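Local atomic coordinates of branched-chain alpha-ketoacid decarboxylase (Lactococcus lactis, PDB entry 2VBF), a protein that probably decarboxylates branched-chain and aromatic alpha-keto acids to aldehydes, using thiamine diphosphate and a magnesium ion. Residues A[231-240]-A[257-268]; A[36-47]-A[61-72]. One frame throughout, in Å; residues are numbered along the deposited sequence. Where two conformers were deposited one is given.

Contact 1. Residues A[231-240]-A[257-268]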
loop_
_atom_site.group_PDB
_atom_site.type_symbol
_atom_site.label_atom_id
_atom_site.label_comp_id
_atom_site.label_asym_id
_atom_site.label_seq_id
_atom_site.Cartn_x
_atom_site.Cartn_y
_atom_site.Cartn_z
ATOM N N PRO A 231 6.610 -29.384 -34.519
ATOM C CA PRO A 231 6.218 -28.054 -34.078
ATOM C C PRO A 231 5.998 -28.018 -32.574
ATOM O O PRO A 231 5.684 -29.043 -31.965
ATOM C CB PRO A 231 4.889 -27.834 -34.799
ATOM C CG PRO A 231 4.294 -29.191 -34.874
ATOM C CD PRO A 231 5.482 -30.110 -35.133
ATOM N N VAL A 232 6.141 -26.841 -31.977
ATOM C CA VAL A 232 5.729 -26.647 -30.591
ATOM C C VAL A 232 5.086 -25.265 -30.466
ATOM O O VAL A 232 5.539 -24.285 -31.072
ATOM C CB VAL A 232 6.908 -26.827 -29.586
ATOM C CG1 VAL A 232 7.893 -25.671 -29.682
ATOM C CG2 VAL A 232 6.377 -26.969 -28.129
ATOM N N VAL A 233 3.981 -25.216 -29.725
ATOM C CA VAL A 233 3.310 -23.966 -29.396
ATOM C C VAL A 233 3.703 -23.599 -27.970
ATOM O O VAL A 233 3.754 -24.460 -27.092
ATOM C CB VAL A 233 1.780 -24.106 -29.484
ATOM C CG1 VAL A 233 1.087 -22.759 -29.182
ATOM C CG2 VAL A 233 1.379 -24.623 -30.853
ATOM N N ILE A 234 4.021 -22.329 -27.741
ATOM C CA ILE A 234 4.236 -21.840 -26.387
ATOM C C ILE A 234 3.192 -20.745 -26.132
ATOM O O ILE A 234 3.165 -19.736 -26.842
ATOM C CB ILE A 234 5.676 -21.285 -26.168
ATOM C CG1 ILE A 234 6.735 -22.273 -26.679
ATOM C CG2 ILE A 234 5.892 -20.937 -24.682
ATOM C CD1 ILE A 234 8.175 -21.799 -26.481
ATOM N N ALA A 235 2.311 -20.958 -25.151
ATOM C CA ALA A 235 1.278 -19.977 -24.802
ATOM C C ALA A 235 1.683 -19.238 -23.523
ATOM O O ALA A 235 2.292 -19.824 -22.627
ATOM C CB ALA A 235 -0.073 -20.641 -24.632
ATOM N N GLY A 236 1.349 -17.950 -23.453
ATOM C CA GLY A 236 1.728 -17.113 -22.324
ATOM C C GLY A 236 0.598 -16.267 -21.771
ATOM O O GLY A 236 -0.574 -16.451 -22.121
ATOM N N HIS A 237 0.979 -15.321 -20.912
ATOM C CA HIS A 237 0.031 -14.610 -20.080
ATOM C C HIS A 237 -0.917 -13.743 -20.891
ATOM O O HIS A 237 -2.020 -13.501 -20.448
ATOM C CB HIS A 237 0.748 -13.762 -19.018
ATOM C CG HIS A 237 1.472 -12.578 -19.576
ATOM N ND1 HIS A 237 2.650 -12.697 -20.280
ATOM C CD2 HIS A 237 1.178 -11.256 -19.550
ATOM C CE1 HIS A 237 3.059 -11.500 -20.649
ATOM N NE2 HIS A 237 2.183 -10.605 -20.221
ATOM N N GLU A 238 -0.503 -13.272 -22.064
ATOM C CA GLU A 238 -1.371 -12.375 -22.837
ATOM C C GLU A 238 -2.602 -13.117 -23.380
ATOM O O GLU A 238 -3.636 -12.501 -23.653
ATOM C CB GLU A 238 -0.588 -11.644 -23.933
ATOM C CG GLU A 238 0.563 -10.801 -23.388
ATOM C CD GLU A 238 1.311 -10.010 -24.454
ATOM O OE1 GLU A 238 1.308 -10.416 -25.638
ATOM O OE2 GLU A 238 1.888 -8.960 -24.099
ATOM N N VAL A 239 -2.492 -14.438 -23.536
ATOM C CA VAL A 239 -3.668 -15.265 -23.829
ATOM C C VAL A 239 -4.696 -15.099 -22.702
ATOM O O VAL A 239 -5.878 -14.855 -22.959
ATOM C CB VAL A 239 -3.292 -16.753 -24.025
ATOM C CG1 VAL A 239 -4.547 -17.621 -24.125
ATOM C CG2 VAL A 239 -2.414 -16.911 -25.278
ATOM N N ILE A 240 -4.218 -15.147 -21.463
ATOM C CA ILE A 240 -5.092 -15.013 -20.295
ATOM C C ILE A 240 -5.704 -13.606 -20.240
ATOM O O ILE A 240 -6.904 -13.453 -19.950
ATOM C CB ILE A 240 -4.348 -15.377 -18.971
ATOM C CG1 ILE A 240 -3.893 -16.848 -18.997
ATOM C CG2 ILE A 240 -5.257 -15.153 -17.738
ATOM C CD1 ILE A 240 -2.967 -17.287 -17.865
ATOM N N LEU A 257 -1.313 -30.389 -31.720
ATOM C CA LEU A 257 0.026 -29.788 -31.685
ATOM C C LEU A 257 0.604 -29.856 -30.281
ATOM O O LEU A 257 -0.114 -29.597 -29.312
ATOM C CB LEU A 257 -0.013 -28.330 -32.146
ATOM C CG LEU A 257 -0.212 -28.088 -33.646
ATOM C CD1 LEU A 257 -0.680 -26.659 -33.906
ATOM C CD2 LEU A 257 1.081 -28.400 -34.422
ATOM N N PRO A 258 1.902 -30.205 -30.154
ATOM C CA PRO A 258 2.554 -30.115 -28.844
ATOM C C PRO A 258 2.494 -28.683 -28.309
ATOM O O PRO A 258 2.639 -27.730 -29.079
ATOM C CB PRO A 258 4.007 -30.531 -29.136
ATOM C CG PRO A 258 3.929 -31.307 -30.408
ATOM C CD PRO A 258 2.823 -30.700 -31.191
ATOM N N ILE A 259 2.238 -28.551 -27.011
ATOM C CA ILE A 259 2.155 -27.231 -26.379
ATOM C C ILE A 259 2.751 -27.219 -24.974
ATOM O O ILE A 259 2.620 -28.173 -24.199
ATOM C CB ILE A 259 0.691 -26.685 -26.341
ATOM C CG1 ILE A 259 0.644 -25.265 -25.734
ATOM C CG2 ILE A 259 -0.232 -27.623 -25.556
ATOM C CD1 ILE A 259 -0.562 -24.453 -26.136
ATOM N N THR A 260 3.422 -26.110 -24.685
ATOM C CA THR A 260 3.963 -25.820 -23.373
ATOM C C THR A 260 3.564 -24.385 -23.010
ATOM O O THR A 260 3.119 -23.625 -23.868
ATOM C CB THR A 260 5.507 -26.020 -23.366
ATOM O OG1 THR A 260 6.020 -25.846 -22.042
ATOM C CG2 THR A 260 6.218 -25.085 -24.350
ATOM N N THR A 261 3.659 -24.054 -21.725
ATOM C CA THR A 261 3.597 -22.672 -21.264
ATOM C C THR A 261 4.778 -22.423 -20.340
ATOM O O THR A 261 5.390 -23.358 -19.808
ATOM C CB THR A 261 2.277 -22.333 -20.505
ATOM O OG1 THR A 261 2.314 -22.884 -19.180
ATOM C CG2 THR A 261 1.053 -22.870 -21.249
ATOM N N LEU A 262 5.106 -21.154 -20.151
ATOM C CA LEU A 262 6.003 -20.766 -19.063
ATOM C C LEU A 262 5.180 -20.801 -17.776
ATOM O O LEU A 262 3.954 -20.985 -17.806
ATOM C CB LEU A 262 6.559 -19.355 -19.292
ATOM C CG LEU A 262 7.210 -19.040 -20.640
ATOM C CD1 LEU A 262 7.784 -17.630 -20.600
ATOM C CD2 LEU A 262 8.279 -20.050 -20.995
ATOM N N ASN A 263 5.825 -20.580 -16.636
ATOM C CA ASN A 263 5.067 -20.393 -15.398
ATOM C C ASN A 263 4.386 -19.004 -15.352
ATOM O O ASN A 263 3.494 -18.780 -14.534
ATOM C CB ASN A 263 5.925 -20.682 -14.160
ATOM C CG ASN A 263 7.103 -19.730 -14.004
ATOM O OD1 ASN A 263 7.020 -18.546 -14.346
ATOM N ND2 ASN A 263 8.199 -20.246 -13.459
ATOM N N PHE A 264 4.812 -18.109 -16.250
ATOM C CA PHE A 264 4.200 -16.791 -16.474
ATOM C C PHE A 264 3.208 -17.013 -17.610
ATOM O O PHE A 264 3.591 -17.085 -18.773
ATOM C CB PHE A 264 5.282 -15.789 -16.880
ATOM C CG PHE A 264 4.822 -14.356 -17.078
ATOM C CD1 PHE A 264 3.671 -13.845 -16.487
ATOM C CD2 PHE A 264 5.625 -13.496 -17.816
ATOM C CE1 PHE A 264 3.320 -12.491 -16.662
ATOM C CE2 PHE A 264 5.290 -12.158 -18.004
ATOM C CZ PHE A 264 4.133 -11.654 -17.434
ATOM N N GLY A 265 1.943 -17.148 -17.239
ATOM C CA GLY A 265 0.910 -17.588 -18.148
ATOM C C GLY A 265 0.491 -19.037 -17.962
ATOM O O GLY A 265 -0.182 -19.581 -18.829
ATOM N N LYS A 266 0.844 -19.661 -16.832
ATOM C CA LYS A 266 0.393 -21.021 -16.559
ATOM C C LYS A 266 -1.138 -21.062 -16.584
ATOM O O LYS A 266 -1.784 -20.205 -15.992
ATOM C CB LYS A 266 0.913 -21.516 -15.211
ATOM C CG LYS A 266 0.509 -22.950 -14.878
ATOM C CD LYS A 266 1.198 -23.452 -13.616
ATOM C CE LYS A 266 0.703 -24.826 -13.217
ATOM N NZ LYS A 266 1.291 -25.926 -14.065
ATOM N N SER A 267 -1.671 -22.062 -17.285
ATOM C CA SER A 267 -3.106 -22.259 -17.551
ATOM C C SER A 267 -3.632 -21.401 -18.713
ATOM O O SER A 267 -4.847 -21.314 -18.914
ATOM C CB SER A 267 -3.997 -22.139 -16.289
ATOM O OG SER A 267 -4.297 -20.801 -15.917
ATOM N N ALA A 268 -2.717 -20.818 -19.496
ATOM C CA ALA A 268 -3.065 -20.194 -20.783
ATOM C C ALA A 268 -3.719 -21.213 -21.730
ATOM O O ALA A 268 -4.385 -20.841 -22.682
ATOM C CB ALA A 268 -1.837 -19.595 -21.441
HETATM O O HOH W 1 3.914 -18.929 -21.032
HETATM O O HOH W 2 4.152 -15.129 -20.804
#
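His-237 and Phe-264 stack where two neighbouring parallel strands, 231-235 and 259-261, end. The strands form a beta-alpha-beta crossover of the central domain of this thiamine diphosphate enzyme, with helix 245-255 as the main helix of the connection. The stack is offset and nearly parallel, with ring centroids 3.9 Å apart and planes at 9°. Phe-264 CZ lies over the centre of the imidazole. Two torsions bring the rings together. The histidine CG sits between its backbone N and carbonyl carbon (chi1 70°), while the phenylalanine CG points opposite its own N (chi1 -177°). Glu-238 CG lies over the other imidazole face. Water 2 lies at the edge, in the ring plane, 2.9 Å from His-237 ND1, and donates to Phe-264 O.

Along the strands, Thr-260 N binds Val-233 O at 2.9 Å, and Thr-260 O accepts from Ala-235 N. On one face Ile-234 CG1 lies beside Thr-260 CG2, both side chains pointing the same way. The threonine hydroxyl turns to Gly-278 O. On the other face Val-233 CG1 meets Ile-259 CD1, and Val-252 of helix 245-255 packs on this isoleucine. Gly-265 passes so close to His-237 N that a side chain would clash there. Beyond it, Ala-268 CB packs 3.8 Å from Ala-235 CB. At the opposite end of the contact, Pro-231 CG presses tightly on Leu-257 CD2, 3.3 Å away.

Contact 2. Residues A[36-47]-A[61-72]. With TPP (thiamine diphosphate), chain D.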
loop_
_atom_site.group_PDB
_atom_site.type_symbol
_atom_site.label_atom_id
_atom_site.label_comp_id
_atom_site.label_asym_id
_atom_site.label_seq_id
_atom_site.Cartn_x
_atom_site.Cartn_y
_atom_site.Cartn_z
ATOM N N HIS A 36 -20.897 -2.626 -16.643
ATOM C CA HIS A 36 -21.769 -3.786 -16.855
ATOM C C HIS A 36 -21.549 -4.438 -18.223
ATOM O O HIS A 36 -21.484 -5.658 -18.325
ATOM C CB HIS A 36 -23.237 -3.399 -16.708
ATOM C CG HIS A 36 -24.184 -4.487 -17.110
ATOM N ND1 HIS A 36 -24.423 -5.592 -16.322
ATOM C CD2 HIS A 36 -24.940 -4.646 -18.224
ATOM C CE1 HIS A 36 -25.291 -6.382 -16.929
ATOM N NE2 HIS A 36 -25.614 -5.836 -18.089
ATOM N N GLU A 37 -21.435 -3.621 -19.271
ATOM C CA GLU A 37 -21.182 -4.130 -20.620
ATOM C C GLU A 37 -19.894 -4.944 -20.700
ATOM O O GLU A 37 -19.797 -5.895 -21.485
ATOM C CB GLU A 37 -21.048 -2.998 -21.631
ATOM C CG GLU A 37 -22.284 -2.226 -21.972
ATOM C CD GLU A 37 -21.993 -1.175 -23.037
ATOM O OE1 GLU A 37 -21.054 -1.370 -23.842
ATOM O OE2 GLU A 37 -22.706 -0.159 -23.070
ATOM N N LEU A 38 -18.898 -4.538 -19.908
ATOM C CA LEU A 38 -17.619 -5.252 -19.830
ATOM C C LEU A 38 -17.693 -6.569 -19.047
ATOM O O LEU A 38 -16.701 -7.301 -18.988
ATOM C CB LEU A 38 -16.542 -4.351 -19.209
ATOM C CG LEU A 38 -16.157 -3.082 -19.976
ATOM C CD1 LEU A 38 -15.177 -2.222 -19.158
ATOM C CD2 LEU A 38 -15.568 -3.427 -21.343
ATOM N N GLY A 39 -18.849 -6.870 -18.448
ATOM C CA GLY A 39 -19.052 -8.109 -17.704
ATOM C C GLY A 39 -18.745 -8.014 -16.219
ATOM O O GLY A 39 -18.743 -9.036 -15.524
ATOM N N ILE A 40 -18.492 -6.799 -15.737
ATOM C CA ILE A 40 -18.192 -6.561 -14.330
ATOM C C ILE A 40 -19.495 -6.568 -13.526
ATOM O O ILE A 40 -20.426 -5.812 -13.819
ATOM C CB ILE A 40 -17.415 -5.221 -14.111
ATOM C CG1 ILE A 40 -16.092 -5.232 -14.895
ATOM C CG2 ILE A 40 -17.121 -4.989 -12.619
ATOM C CD1 ILE A 40 -15.434 -3.857 -15.034
ATOM N N GLU A 41 -19.529 -7.424 -12.506
ATOM C CA GLU A 41 -20.708 -7.599 -11.653
ATOM C C GLU A 41 -20.448 -7.227 -10.192
ATOM O O GLU A 41 -21.356 -7.261 -9.354
ATOM C CB GLU A 41 -21.175 -9.051 -11.767
ATOM C CG GLU A 41 -21.692 -9.397 -13.176
ATOM C CD GLU A 41 -21.920 -10.884 -13.395
ATOM O OE1 GLU A 41 -21.820 -11.682 -12.447
ATOM O OE2 GLU A 41 -22.204 -11.265 -14.545
ATOM N N GLU A 42 -19.196 -6.871 -9.893
ATOM C CA GLU A 42 -18.759 -6.546 -8.542
ATOM C C GLU A 42 -17.713 -5.453 -8.653
ATOM O O GLU A 42 -16.878 -5.520 -9.546
ATOM C CB GLU A 42 -18.127 -7.775 -7.858
ATOM C CG GLU A 42 -19.110 -8.792 -7.278
ATOM C CD GLU A 42 -19.591 -9.853 -8.258
ATOM O OE1 GLU A 42 -19.004 -10.048 -9.347
ATOM O OE2 GLU A 42 -20.574 -10.541 -7.915
ATOM N N ILE A 43 -17.758 -4.467 -7.751
ATOM C CA ILE A 43 -16.746 -3.403 -7.688
ATOM C C ILE A 43 -16.121 -3.412 -6.307
ATOM O O ILE A 43 -16.826 -3.430 -5.290
ATOM C CB ILE A 43 -17.337 -2.003 -7.995
ATOM C CG1 ILE A 43 -17.918 -2.001 -9.412
ATOM C CG2 ILE A 43 -16.297 -0.893 -7.821
ATOM C CD1 ILE A 43 -18.473 -0.668 -9.893
ATOM N N PHE A 44 -14.794 -3.404 -6.289
ATOM C CA PHE A 44 -14.038 -3.409 -5.033
ATOM C C PHE A 44 -13.611 -2.001 -4.638
ATOM O O PHE A 44 -13.831 -1.039 -5.366
ATOM C CB PHE A 44 -12.852 -4.352 -5.162
ATOM C CG PHE A 44 -13.258 -5.745 -5.553
ATOM C CD1 PHE A 44 -13.802 -6.608 -4.608
ATOM C CD2 PHE A 44 -13.154 -6.172 -6.860
ATOM C CE1 PHE A 44 -14.210 -7.892 -4.970
ATOM C CE2 PHE A 44 -13.550 -7.459 -7.239
ATOM C CZ PHE A 44 -14.082 -8.317 -6.284
ATOM N N GLY A 45 -13.044 -1.883 -3.442
ATOM C CA GLY A 45 -12.426 -0.637 -3.016
ATOM C C GLY A 45 -12.731 -0.195 -1.602
ATOM O O GLY A 45 -13.172 -0.976 -0.768
ATOM N N VAL A 46 -12.536 1.092 -1.363
ATOM C CA VAL A 46 -12.689 1.675 -0.035
ATOM C C VAL A 46 -13.349 3.035 -0.160
ATOM O O VAL A 46 -12.939 3.854 -1.008
ATOM C CB VAL A 46 -11.329 1.822 0.695
ATOM C CG1 VAL A 46 -11.497 2.485 2.101
ATOM C CG2 VAL A 46 -10.615 0.464 0.832
ATOM N N PRO A 47 -14.388 3.287 0.669
ATOM C CA PRO A 47 -15.034 4.593 0.606
ATOM C C PRO A 47 -14.189 5.773 1.084
ATOM O O PRO A 47 -13.258 5.601 1.867
ATOM C CB PRO A 47 -16.245 4.440 1.556
ATOM C CG PRO A 47 -16.394 3.021 1.796
ATOM C CD PRO A 47 -15.024 2.429 1.686
ATOM N N ARG A 61 -27.617 -0.180 -7.912
ATOM C CA ARG A 61 -27.662 -1.077 -9.087
ATOM C C ARG A 61 -28.211 -2.446 -8.721
ATOM O O ARG A 61 -27.788 -3.016 -7.725
ATOM C CB ARG A 61 -26.258 -1.330 -9.651
ATOM C CG ARG A 61 -25.462 -0.123 -10.109
ATOM C CD ARG A 61 -25.952 0.472 -11.420
ATOM N NE ARG A 61 -25.849 -0.443 -12.560
ATOM C CZ ARG A 61 -25.923 -0.045 -13.834
ATOM N NH1 ARG A 61 -26.070 1.239 -14.128
ATOM N NH2 ARG A 61 -25.829 -0.931 -14.818
ATOM N N GLU A 62 -29.099 -3.014 -9.534
ATOM C CA GLU A 62 -29.513 -4.407 -9.287
ATOM C C GLU A 62 -28.490 -5.412 -9.787
ATOM O O GLU A 62 -28.467 -6.556 -9.314
ATOM C CB GLU A 62 -30.866 -4.748 -9.922
ATOM C CG GLU A 62 -30.990 -4.418 -11.402
ATOM C CD GLU A 62 -31.667 -3.089 -11.623
ATOM O OE1 GLU A 62 -31.387 -2.161 -10.836
ATOM O OE2 GLU A 62 -32.500 -2.980 -12.561
ATOM N N ASP A 63 -27.644 -4.982 -10.727
ATOM C CA ASP A 63 -26.781 -5.887 -11.484
ATOM C C ASP A 63 -25.307 -5.787 -11.087
ATOM O O ASP A 63 -24.444 -6.367 -11.755
ATOM C CB ASP A 63 -26.915 -5.588 -12.987
ATOM C CG ASP A 63 -26.448 -4.189 -13.355
ATOM O OD1 ASP A 63 -26.155 -3.386 -12.450
ATOM O OD2 ASP A 63 -26.376 -3.881 -14.559
ATOM N N MET A 64 -25.047 -5.082 -9.992
ATOM C CA MET A 64 -23.680 -4.754 -9.559
ATOM C C MET A 64 -23.638 -4.713 -8.037
ATOM O O MET A 64 -24.501 -4.100 -7.418
ATOM C CB MET A 64 -23.281 -3.377 -10.104
ATOM C CG MET A 64 -21.800 -3.025 -10.004
ATOM S SD MET A 64 -20.806 -3.765 -11.322
ATOM C CE MET A 64 -21.399 -2.880 -12.770
ATOM N N LYS A 65 -22.622 -5.340 -7.444
ATOM C CA LYS A 65 -22.480 -5.359 -5.998
ATOM C C LYS A 65 -21.208 -4.628 -5.569
ATOM O O LYS A 65 -20.142 -4.862 -6.129
ATOM C CB LYS A 65 -22.432 -6.806 -5.492
ATOM C CG LYS A 65 -22.614 -6.923 -3.986
ATOM C CD LYS A 65 -22.408 -8.343 -3.490
ATOM C CE LYS A 65 -22.376 -8.389 -1.957
ATOM N NZ LYS A 65 -22.424 -9.776 -1.409
ATOM N N TRP A 66 -21.335 -3.756 -4.571
ATOM C CA TRP A 66 -20.178 -3.196 -3.875
ATOM C C TRP A 66 -19.615 -4.258 -2.931
ATOM O O TRP A 66 -20.342 -4.817 -2.094
ATOM C CB TRP A 66 -20.567 -1.955 -3.081
ATOM C CG TRP A 66 -19.466 -1.400 -2.233
ATOM C CD1 TRP A 66 -19.394 -1.409 -0.874
ATOM C CD2 TRP A 66 -18.272 -0.774 -2.699
ATOM N NE1 TRP A 66 -18.225 -0.806 -0.461
ATOM C CE2 TRP A 66 -17.516 -0.416 -1.569
ATOM C CE3 TRP A 66 -17.769 -0.479 -3.962
ATOM C CZ2 TRP A 66 -16.289 0.243 -1.670
ATOM C CZ3 TRP A 66 -16.555 0.162 -4.066
ATOM C CH2 TRP A 66 -15.826 0.527 -2.927
ATOM N N ILE A 67 -18.314 -4.520 -3.051
ATOM C CA ILE A 67 -17.616 -5.394 -2.119
ATOM C C ILE A 67 -16.456 -4.597 -1.527
ATOM O O ILE A 67 -15.384 -4.504 -2.124
ATOM C CB ILE A 67 -17.164 -6.693 -2.790
ATOM C CG1 ILE A 67 -18.395 -7.412 -3.378
ATOM C CG2 ILE A 67 -16.446 -7.602 -1.785
ATOM C CD1 ILE A 67 -18.138 -8.802 -3.866
ATOM N N GLY A 68 -16.692 -4.023 -0.350
ATOM C CA GLY A 68 -15.726 -3.106 0.262
ATOM C C GLY A 68 -14.590 -3.893 0.856
ATOM O O GLY A 68 -14.820 -4.933 1.471
ATOM N N ASN A 69 -13.365 -3.401 0.657
ATOM C CA ASN A 69 -12.148 -4.005 1.214
ATOM C C ASN A 69 -11.704 -3.298 2.503
ATOM O O ASN A 69 -12.144 -2.185 2.786
ATOM C CB ASN A 69 -11.033 -3.890 0.178
ATOM C CG ASN A 69 -11.325 -4.698 -1.057
ATOM O OD1 ASN A 69 -11.836 -4.183 -2.039
ATOM N ND2 ASN A 69 -11.050 -5.996 -0.994
ATOM N N ALA A 70 -10.807 -3.944 3.261
ATOM C CA ALA A 70 -10.217 -3.321 4.446
ATOM C C ALA A 70 -9.274 -2.179 4.032
ATOM O O ALA A 70 -9.327 -1.089 4.621
ATOM C CB ALA A 70 -9.487 -4.368 5.288
ATOM N N ASN A 71 -8.420 -2.417 3.029
ATOM C CA ASN A 71 -7.557 -1.372 2.486
ATOM C C ASN A 71 -7.483 -1.360 0.956
ATOM O O ASN A 71 -7.899 -2.314 0.275
ATOM C CB ASN A 71 -6.156 -1.348 3.138
ATOM C CG ASN A 71 -5.282 -2.540 2.792
ATOM O OD1 ASN A 71 -5.273 -3.052 1.670
ATOM N ND2 ASN A 71 -4.469 -2.951 3.766
ATOM N N GLU A 72 -6.939 -0.270 0.429
ATOM C CA GLU A 72 -6.889 -0.053 -1.024
ATOM C C GLU A 72 -5.880 -0.917 -1.772
ATOM O O GLU A 72 -6.126 -1.313 -2.923
ATOM C CB GLU A 72 -6.650 1.418 -1.352
ATOM C CG GLU A 72 -7.815 2.304 -0.970
ATOM C CD GLU A 72 -7.763 2.815 0.471
ATOM O OE1 GLU A 72 -6.945 2.332 1.298
ATOM O OE2 GLU A 72 -8.563 3.724 0.777
HETATM N "N1'" TPP D . -8.883 5.493 2.744
HETATM C "C2'" TPP D . -7.736 6.069 3.245
HETATM C CM2 TPP D . -6.415 5.406 3.018
HETATM N "N3'" TPP D . -7.832 7.245 3.931
HETATM C "C4'" TPP D . -9.057 7.854 4.140
HETATM N "N4'" TPP D . -9.056 9.014 4.785
HETATM C "C5'" TPP D . -10.233 7.264 3.655
HETATM C "C6'" TPP D . -10.125 6.065 2.956
HETATM C "C7'" TPP D . -11.600 7.910 3.901
HETATM N N3 TPP D . -12.002 7.879 5.312
HETATM C C2 TPP D . -11.830 8.906 6.236
HETATM S S1 TPP D . -12.363 8.616 7.738
HETATM C C5 TPP D . -12.857 7.154 7.264
HETATM C C4 TPP D . -12.629 6.842 5.921
HETATM C CM4 TPP D . -13.002 5.550 5.238
HETATM C C6 TPP D . -13.533 6.304 8.305
HETATM C C7 TPP D . -12.639 5.920 9.481
HETATM O O7 TPP D . -13.437 5.054 10.273
HETATM P PA TPP D . -13.058 4.676 11.793
HETATM O O1A TPP D . -11.561 4.402 11.807
HETATM O O2A TPP D . -13.880 3.466 12.166
HETATM O O3A TPP D . -13.345 6.005 12.631
HETATM P PB TPP D . -14.702 6.422 13.421
HETATM O O1B TPP D . -15.134 7.720 12.810
HETATM O O2B TPP D . -14.327 6.573 14.863
HETATM O O3B TPP D . -15.701 5.310 13.249
HETATM O O HOH W 3 -23.144 -5.964 -13.994
HETATM O O HOH W 4 -10.279 4.876 -0.981
#
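The N-terminal thiamine diphosphate-binding domain holds this beta-alpha-beta unit, in which helix 52-60 links parallel strands 42-45 and 65-68. At the cofactor end, Glu-72 CG and CD pack against Val-46 CB. Glu-72 OE2 reaches TPP N1' at 2.7 Å and also accepts from water 4, which donates to Val-46 O as well. Asn-69 holds Gly-45 twice: its OD1 accepts Gly-45 N in the amide plane, and its N donates to Gly-45 O at 2.8 Å. Trp-66 CH2 lies 3.4 Å from Gly-45 C, where a side chain would be tight. Its side chain crosses that of Ile-43 at about a right angle, CZ3 against CG2. In the conformer given, the bend of Met-64 at chi2 (81°) helps set SD 3.3 Å from Ile-40 O, and the bend at chi3 turns CE to the same oxygen.

At the far end, Asp-63 OD2 lies 3.1 Å above the His-36 ring plane, toward the rim. Arg-61 grips this carboxylate side-on, NE to OD1 and NH2 to OD2, and also pairs with Asp-33. With an alanine at Asp-63, Arg-61 would probably lose one of its two carboxylate partners, and the His-36 ring the oxygen over its face. A glutamate at the aminopyrimidine N1' is found in nearly all thiamine diphosphate enzymes.

Both contacts join neighbouring parallel strands through a helical crossover, but in different domains. Their centres are about 31 Å apart, on opposite sides of the chain's centre, and they do not touch. Contact 1 is almost wholly buried and lies within one subunit. Its side-chain chemistry is mainly apolar, with a ring stack and two waters at the strand ends. Contact 2 has a buried middle and a more exposed, charged end around Arg-61 and Asp-63. Within this chain, strand 65-68 is outermost in its sheet, whereas 231-235 and 259-261 are inner strands. Only contact 2 meets the second subunit, which supplies further bonds to the cofactor beside Glu-72.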